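Local atomic coordinates of putative branched-chain amino acid aminotransferase IlvE (Streptococcus mutans, PDB entry 4DQN), a protein that probably catalyses the pyridoxal phosphate-dependent transfer of amino groups between branched-chain amino acids and 2-oxoglutarate. Residues A[247-251]-A[252-256]; A[312-315]-A[316-320]; A[326-330]-A[331-335]. All coordinates share one frame; numbering follows the deposited sequence.

Contact 1 of 3, residues A[247-251]-A[252-256]; sequences ILPSV and TKYSL
Y254 lays its ring beside P249, reaching back from the first turn of the helix to the chain that leads into it. The proline meets the phenol with CB, 3.7 Å from CE2 and 3.4 Å from OH, an oblique approach that favours neither the face nor the edge of the ring. Next to P249 in the chain, S250 makes the polar start of the helix. Its OG is turned to sit between its own backbone N and carbonyl carbon (chi1 87°), which brings it to the K253 N-H of the first turn, and it accepts from K253 N at 2.9 Å with an N-H...O angle of 155°. The same oxygen also touches K253 CB at 3.4 Å. K253 bends at chi3 (82°), and the end of its chain turns back toward P249, with NZ 3.9 Å from the proline CA; a long, weak ion pair joins NZ to E270. At the next residue, V251 O is gripped twice by S255, by the backbone N at 3.0 Å and by OG at 2.8 Å, the two donors arriving from opposite faces of the carbonyl plane. Outside the segments, V251 packs on M81 and N82 of helix 79-92, while T252, S255 and L256 rest against L325 of helix 316-329. This is a serine N-cap opening helix 251-262, and the S250 side chain lies about 7 Å from that of K188, predicted to carry the cofactor, so the helix start is near the probable pyridoxal phosphate site.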
loop_
_atom_site.group_PDB
_atom_site.type_symbol
_atom_site.label_atom_id
_atom_site.label_comp_id
_atom_site.label_asym_id
_atom_site.label_seq_id
_atom_site.Cartn_x
_atom_site.Cartn_y
_atom_site.Cartn_z
ATOM N N ILE A 247 -0.016 -11.265 -10.370
ATOM C CA ILE A 247 -1.153 -11.930 -9.741
ATOM C C ILE A 247 -0.761 -12.559 -8.397
ATOM O O ILE A 247 0.324 -13.133 -8.265
ATOM C CB ILE A 247 -1.703 -13.030 -10.694
ATOM C CG1 ILE A 247 -2.446 -12.391 -11.875
ATOM C CG2 ILE A 247 -2.596 -14.024 -9.961
ATOM C CD1 ILE A 247 -2.778 -13.391 -12.982
ATOM N N LEU A 248 -1.634 -12.431 -7.398
ATOM C CA LEU A 248 -1.461 -13.153 -6.140
ATOM C C LEU A 248 -1.835 -14.620 -6.330
ATOM O O LEU A 248 -2.978 -14.933 -6.652
ATOM C CB LEU A 248 -2.350 -12.565 -5.044
ATOM C CG LEU A 248 -2.306 -13.387 -3.749
ATOM C CD1 LEU A 248 -1.372 -12.732 -2.757
ATOM C CD2 LEU A 248 -3.690 -13.588 -3.147
ATOM N N PRO A 249 -0.876 -15.531 -6.114
ATOM C CA PRO A 249 -1.173 -16.960 -6.267
ATOM C C PRO A 249 -1.922 -17.521 -5.049
ATOM O O PRO A 249 -1.319 -17.666 -3.979
ATOM C CB PRO A 249 0.219 -17.594 -6.383
ATOM C CG PRO A 249 1.181 -16.597 -5.745
ATOM C CD PRO A 249 0.443 -15.297 -5.501
ATOM N N SER A 250 -3.211 -17.829 -5.201
ATOM C CA SER A 250 -3.999 -18.312 -4.061
ATOM C C SER A 250 -3.757 -19.797 -3.769
ATOM O O SER A 250 -3.478 -20.591 -4.678
ATOM C CB SER A 250 -5.496 -17.999 -4.226
ATOM O OG SER A 250 -6.191 -19.005 -4.941
ATOM N N VAL A 251 -3.825 -20.160 -2.493
ATOM C CA VAL A 251 -3.689 -21.562 -2.087
ATOM C C VAL A 251 -4.842 -22.365 -2.692
ATOM O O VAL A 251 -4.685 -23.518 -3.107
ATOM C CB VAL A 251 -3.688 -21.680 -0.554
ATOM C CG1 VAL A 251 -3.432 -23.116 -0.121
ATOM C CG2 VAL A 251 -2.624 -20.771 0.041
ATOM N N THR A 252 -6.004 -21.731 -2.763
ATOM C CA THR A 252 -7.188 -22.368 -3.330
ATOM C C THR A 252 -6.972 -22.725 -4.805
ATOM O O THR A 252 -7.323 -23.826 -5.237
ATOM C CB THR A 252 -8.423 -21.467 -3.152
ATOM O OG1 THR A 252 -8.491 -21.045 -1.783
ATOM C CG2 THR A 252 -9.705 -22.228 -3.482
ATOM N N LYS A 253 -6.362 -21.816 -5.564
ATOM C CA LYS A 253 -6.067 -22.083 -6.976
ATOM C C LYS A 253 -5.137 -23.272 -7.179
ATOM O O LYS A 253 -5.391 -24.126 -8.033
ATOM C CB LYS A 253 -5.461 -20.850 -7.658
ATOM C CG LYS A 253 -4.738 -21.223 -8.947
ATOM C CD LYS A 253 -4.071 -20.044 -9.626
ATOM C CE LYS A 253 -2.717 -19.717 -9.027
ATOM N NZ LYS A 253 -2.136 -18.533 -9.740
ATOM N N TYR A 254 -4.059 -23.337 -6.402
ATOM C CA TYR A 254 -3.134 -24.454 -6.535
ATOM C C TYR A 254 -3.815 -25.755 -6.157
ATOM O O TYR A 254 -3.614 -26.781 -6.813
ATOM C CB TYR A 254 -1.879 -24.226 -5.687
ATOM C CG TYR A 254 -0.969 -23.190 -6.295
ATOM C CD1 TYR A 254 -0.766 -23.156 -7.670
ATOM C CD2 TYR A 254 -0.348 -22.228 -5.510
ATOM C CE1 TYR A 254 0.046 -22.213 -8.249
ATOM C CE2 TYR A 254 0.474 -21.269 -6.083
ATOM C CZ TYR A 254 0.663 -21.269 -7.457
ATOM O OH TYR A 254 1.471 -20.327 -8.053
ATOM N N SER A 255 -4.625 -25.704 -5.104
ATOM C CA SER A 255 -5.396 -26.871 -4.665
ATOM C C SER A 255 -6.373 -27.360 -5.741
ATOM O O SER A 255 -6.511 -28.569 -5.957
ATOM C CB SER A 255 -6.144 -26.531 -3.376
ATOM O OG SER A 255 -5.218 -26.196 -2.353
ATOM N N LEU A 256 -7.043 -26.422 -6.411
ATOM C CA LEU A 256 -8.000 -26.750 -7.467
ATOM C C LEU A 256 -7.291 -27.320 -8.690
ATOM O O LEU A 256 -7.759 -28.294 -9.290
ATOM C CB LEU A 256 -8.839 -25.522 -7.852
ATOM C CG LEU A 256 -9.913 -25.159 -6.817
ATOM C CD1 LEU A 256 -10.690 -23.920 -7.208
ATOM C CD2 LEU A 256 -10.873 -26.341 -6.601
#

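Contact 2 of 3, residues A[312-315]-A[316-320]; sequences TEVG and PVTHK
H319 N donates to G315 O at 3.0 Å with an N-H...O angle of 160°, a sound i to i+4 bond that closes the first turn of helix 316-329. The side chain of the same histidine turns back toward the chain before the helix. Its ND1 makes two weak bonds there, one to V314 O at 3.2 Å and one to G315 O at 3.3 Å, both bent well away from straight. V314 O lies at the ring edge, in its plane, whereas G315 O comes in obliquely. A single N-H is thus shared between two consecutive carbonyls, and G315 O takes both the backbone and the imidazole donor of H319.

Packing adds to this over one face of the ring. V314 crosses H319 at about a right angle, and its CG2 sits over one imidazole face, 3.4 Å from CE1, while CG1 reaches the same CE1 at 3.6 Å. The histidine chi1 of -98° brings the ring face to the valine. Farther along, V314 CG2 also touches T318 CG2 at 4.0 Å.

The cap position itself is G315, which brings no side-chain acceptor. From outside the segments E283 binds this end: OE2 accepts from V317 N, and OE1 is hydrogen-bonded to T318 OG1. P316 is the first helical residue, where its lack of an N-H costs the helix no backbone bond. V317 and T318 face strand 228-234, on I233 and F231. Taken together, these features make a glycine N-cap followed by proline at the first helical position, the helix start being seated against the mixed sheet of the class IV aminotransferase fold.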
loop_
_atom_site.group_PDB
_atom_site.type_symbol
_atom_site.label_atom_id
_atom_site.label_comp_id
_atom_site.label_asym_id
_atom_site.label_seq_id
_atom_site.Cartn_x
_atom_site.Cartn_y
_atom_site.Cartn_z
ATOM N N THR A 312 -28.177 -18.025 -13.089
ATOM C CA THR A 312 -28.865 -18.486 -11.888
ATOM C C THR A 312 -28.383 -19.844 -11.373
ATOM O O THR A 312 -28.407 -20.104 -10.170
ATOM C CB THR A 312 -30.387 -18.540 -12.110
ATOM O OG1 THR A 312 -31.015 -19.070 -10.937
ATOM C CG2 THR A 312 -30.724 -19.423 -13.299
ATOM N N GLU A 313 -27.943 -20.703 -12.281
ATOM C CA GLU A 313 -27.480 -22.028 -11.897
ATOM C C GLU A 313 -25.969 -22.158 -12.031
ATOM O O GLU A 313 -25.329 -21.384 -12.738
ATOM C CB GLU A 313 -28.211 -23.099 -12.708
ATOM C CG GLU A 313 -29.600 -23.392 -12.151
ATOM C CD GLU A 313 -30.613 -23.717 -13.226
ATOM O OE1 GLU A 313 -30.323 -23.459 -14.415
ATOM O OE2 GLU A 313 -31.706 -24.224 -12.877
ATOM N N VAL A 314 -25.394 -23.124 -11.332
ATOM C CA VAL A 314 -23.954 -23.304 -11.384
ATOM C C VAL A 314 -23.591 -24.600 -12.098
ATOM O O VAL A 314 -24.273 -25.621 -11.950
ATOM C CB VAL A 314 -23.308 -23.155 -9.980
ATOM C CG1 VAL A 314 -24.372 -23.150 -8.908
ATOM C CG2 VAL A 314 -22.243 -24.203 -9.723
ATOM N N GLY A 315 -22.535 -24.538 -12.903
ATOM C CA GLY A 315 -22.138 -25.658 -13.734
ATOM C C GLY A 315 -21.706 -26.886 -12.962
ATOM O O GLY A 315 -21.267 -26.789 -11.811
ATOM N N PRO A 316 -21.826 -28.055 -13.604
ATOM C CA PRO A 316 -21.491 -29.366 -13.045
ATOM C C PRO A 316 -20.034 -29.511 -12.630
ATOM O O PRO A 316 -19.776 -30.136 -11.597
ATOM C CB PRO A 316 -21.795 -30.329 -14.208
ATOM C CG PRO A 316 -21.863 -29.460 -15.443
ATOM C CD PRO A 316 -22.442 -28.175 -14.937
ATOM N N VAL A 317 -19.100 -28.983 -13.418
ATOM C CA VAL A 317 -17.682 -29.173 -13.121
ATOM C C VAL A 317 -17.307 -28.328 -11.908
ATOM O O VAL A 317 -16.582 -28.790 -11.017
ATOM C CB VAL A 317 -16.781 -28.828 -14.340
ATOM C CG1 VAL A 317 -15.295 -28.934 -13.974
ATOM C CG2 VAL A 317 -17.110 -29.735 -15.524
ATOM N N THR A 318 -17.817 -27.097 -11.871
ATOM C CA THR A 318 -17.646 -26.235 -10.701
ATOM C C THR A 318 -18.194 -26.945 -9.461
ATOM O O THR A 318 -17.534 -27.004 -8.424
ATOM C CB THR A 318 -18.350 -24.867 -10.876
ATOM O OG1 THR A 318 -17.752 -24.153 -11.968
ATOM C CG2 THR A 318 -18.216 -24.019 -9.610
ATOM N N HIS A 319 -19.395 -27.503 -9.579
ATOM C CA HIS A 319 -19.999 -28.239 -8.468
ATOM C C HIS A 319 -19.105 -29.366 -7.972
ATOM O O HIS A 319 -18.945 -29.561 -6.768
ATOM C CB HIS A 319 -21.345 -28.826 -8.892
ATOM C CG HIS A 319 -22.526 -28.010 -8.471
ATOM N ND1 HIS A 319 -23.345 -27.357 -9.371
ATOM C CD2 HIS A 319 -23.045 -27.765 -7.245
ATOM C CE1 HIS A 319 -24.304 -26.729 -8.713
ATOM N NE2 HIS A 319 -24.145 -26.958 -7.423
ATOM N N LYS A 320 -18.525 -30.110 -8.909
ATOM C CA LYS A 320 -17.704 -31.276 -8.584
ATOM C C LYS A 320 -16.414 -30.884 -7.884
ATOM O O LYS A 320 -15.971 -31.556 -6.955
ATOM C CB LYS A 320 -17.373 -32.064 -9.859
ATOM C CG LYS A 320 -18.416 -33.108 -10.234
ATOM C CD LYS A 320 -18.333 -33.450 -11.718
ATOM C CE LYS A 320 -16.888 -33.599 -12.182
ATOM N NZ LYS A 320 -16.773 -33.667 -13.682
#

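Contact 3 of 3, residues A[326-330]-A[331-335]; sequences TGIQF and GDVKA
G327 O is held by two backbone donors from beyond the helix end: D332 N at 2.7 Å, a weak bond because of its bent angle, and V333 N at 3.1 Å. The second comes from far above the carbonyl plane, 75° out of it, as the chain folds back over the last turn. One residue on, I328 O accepts from G331 N at 3.2 Å and also from a water, which donates in turn to V333 O at 2.7 Å and so bridges the helix to the returning chain. G331 has positive phi (89°), a conformation glycine takes readily, and with the bonds back into the last turn this is a Schellman motif, the C-terminal cap of helix 316-329. A second water donates to both F330 O and D332 OD1, the latter also hydrogen-bonded to Y121.

The hydrophobic side of the turn is carried by I328, whose two branches meet different residues. CG1 touches V333 CG1 at 3.8 Å, the side chains crossing obliquely, while CG2, anti to the isoleucine backbone N, meets A335 CB at 3.8 Å. V333 places its other methyl, CG2, 3.7 Å from G327 CA, where the glycine, lacking a side chain, lets it lie directly on the helix backbone. Beyond the segments I328 continues onto F77 of strand 74-77 and I340 of strand 340-342, and the ring of F330 stacks edge-to-face with Y67.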
loop_
_atom_site.group_PDB
_atom_site.type_symbol
_atom_site.label_atom_id
_atom_site.label_comp_id
_atom_site.label_asym_id
_atom_site.label_seq_id
_atom_site.Cartn_x
_atom_site.Cartn_y
_atom_site.Cartn_z
ATOM N N THR A 326 -14.029 -28.816 -0.610
ATOM C CA THR A 326 -14.603 -28.611 0.718
ATOM C C THR A 326 -14.685 -29.933 1.491
ATOM O O THR A 326 -14.472 -29.964 2.708
ATOM C CB THR A 326 -15.991 -27.921 0.669
ATOM O OG1 THR A 326 -16.896 -28.693 -0.131
ATOM C CG2 THR A 326 -15.875 -26.527 0.081
ATOM N N GLY A 327 -14.960 -31.032 0.792
ATOM C CA GLY A 327 -14.965 -32.337 1.443
ATOM C C GLY A 327 -13.626 -32.630 2.102
ATOM O O GLY A 327 -13.555 -33.105 3.239
ATOM N N ILE A 328 -12.556 -32.334 1.382
ATOM C CA ILE A 328 -11.213 -32.535 1.897
ATOM C C ILE A 328 -10.945 -31.620 3.085
ATOM O O ILE A 328 -10.411 -32.057 4.110
ATOM C CB ILE A 328 -10.171 -32.273 0.798
ATOM C CG1 ILE A 328 -10.217 -33.403 -0.232
ATOM C CG2 ILE A 328 -8.756 -32.159 1.389
ATOM C CD1 ILE A 328 -9.562 -33.037 -1.549
ATOM N N GLN A 329 -11.322 -30.353 2.948
ATOM C CA GLN A 329 -11.090 -29.373 4.005
ATOM C C GLN A 329 -11.813 -29.753 5.295
ATOM O O GLN A 329 -11.237 -29.683 6.381
ATOM C CB GLN A 329 -11.503 -27.985 3.518
ATOM C CG GLN A 329 -10.602 -27.445 2.395
ATOM C CD GLN A 329 -11.180 -26.237 1.687
ATOM O OE1 GLN A 329 -12.398 -26.090 1.586
ATOM N NE2 GLN A 329 -10.304 -25.357 1.186
ATOM N N PHE A 330 -13.068 -30.172 5.177
ATOM C CA PHE A 330 -13.851 -30.533 6.359
ATOM C C PHE A 330 -13.658 -31.985 6.790
ATOM O O PHE A 330 -14.277 -32.426 7.763
ATOM C CB PHE A 330 -15.339 -30.264 6.134
ATOM C CG PHE A 330 -15.708 -28.810 6.159
ATOM C CD1 PHE A 330 -16.075 -28.190 7.347
ATOM C CD2 PHE A 330 -15.719 -28.069 4.989
ATOM C CE1 PHE A 330 -16.430 -26.846 7.367
ATOM C CE2 PHE A 330 -16.075 -26.728 4.999
ATOM C CZ PHE A 330 -16.426 -26.115 6.190
ATOM N N GLY A 331 -12.812 -32.719 6.070
ATOM C CA GLY A 331 -12.398 -34.047 6.495
ATOM C C GLY A 331 -13.288 -35.186 6.026
ATOM O O GLY A 331 -13.101 -36.317 6.449
ATOM N N ASP A 332 -14.260 -34.890 5.166
ATOM C CA ASP A 332 -15.200 -35.905 4.689
ATOM C C ASP A 332 -14.690 -36.645 3.456
ATOM O O ASP A 332 -15.284 -37.646 3.053
ATOM C CB ASP A 332 -16.555 -35.276 4.352
ATOM C CG ASP A 332 -17.259 -34.711 5.569
ATOM O OD1 ASP A 332 -17.151 -35.302 6.666
ATOM O OD2 ASP A 332 -17.924 -33.667 5.423
ATOM N N VAL A 333 -13.612 -36.142 2.852
ATOM C CA VAL A 333 -13.011 -36.764 1.666
ATOM C C VAL A 333 -11.516 -36.983 1.914
ATOM O O VAL A 333 -10.866 -36.119 2.498
ATOM C CB VAL A 333 -13.230 -35.887 0.394
ATOM C CG1 VAL A 333 -12.478 -36.446 -0.805
ATOM C CG2 VAL A 333 -14.707 -35.783 0.060
ATOM N N LYS A 334 -10.965 -38.131 1.499
ATOM C CA LYS A 334 -9.534 -38.398 1.722
ATOM C C LYS A 334 -8.662 -37.306 1.110
ATOM O O LYS A 334 -8.860 -36.916 -0.050
ATOM C CB LYS A 334 -9.106 -39.741 1.130
ATOM C CG LYS A 334 -7.752 -40.224 1.661
ATOM C CD LYS A 334 -7.071 -41.184 0.687
ATOM C CE LYS A 334 -6.129 -42.148 1.389
ATOM N NZ LYS A 334 -5.274 -41.536 2.440
ATOM N N ALA A 335 -7.684 -36.832 1.878
ATOM C CA ALA A 335 -6.856 -35.698 1.455
ATOM C C ALA A 335 -5.638 -36.133 0.680
ATOM O O ALA A 335 -5.150 -37.252 0.863
ATOM C CB ALA A 335 -6.405 -34.911 2.666
HETATM O O HOH W 1 -9.687 -34.579 4.368
HETATM O O HOH W 2 -15.439 -34.749 8.660
#

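From the N terminus the three contacts come in series, none enclosing or crossing another. Contact 1 turns the loop after strand 238-241 into helix 251-262. Contact 2 does the same for the loop after strand 304-307, starting helix 316-329, and contact 3 ends that helix and sends the chain on to strand 340-342, so contacts 2 and 3 are its two ends, with centres about 19 Å apart. L321 and L325, which lie on this helix between them, meet helix 251-262 at contact 1. The long helix thereby links the mixed sheet, at residues 312-320, with the seven-stranded antiparallel sheet reached through residues 326-335.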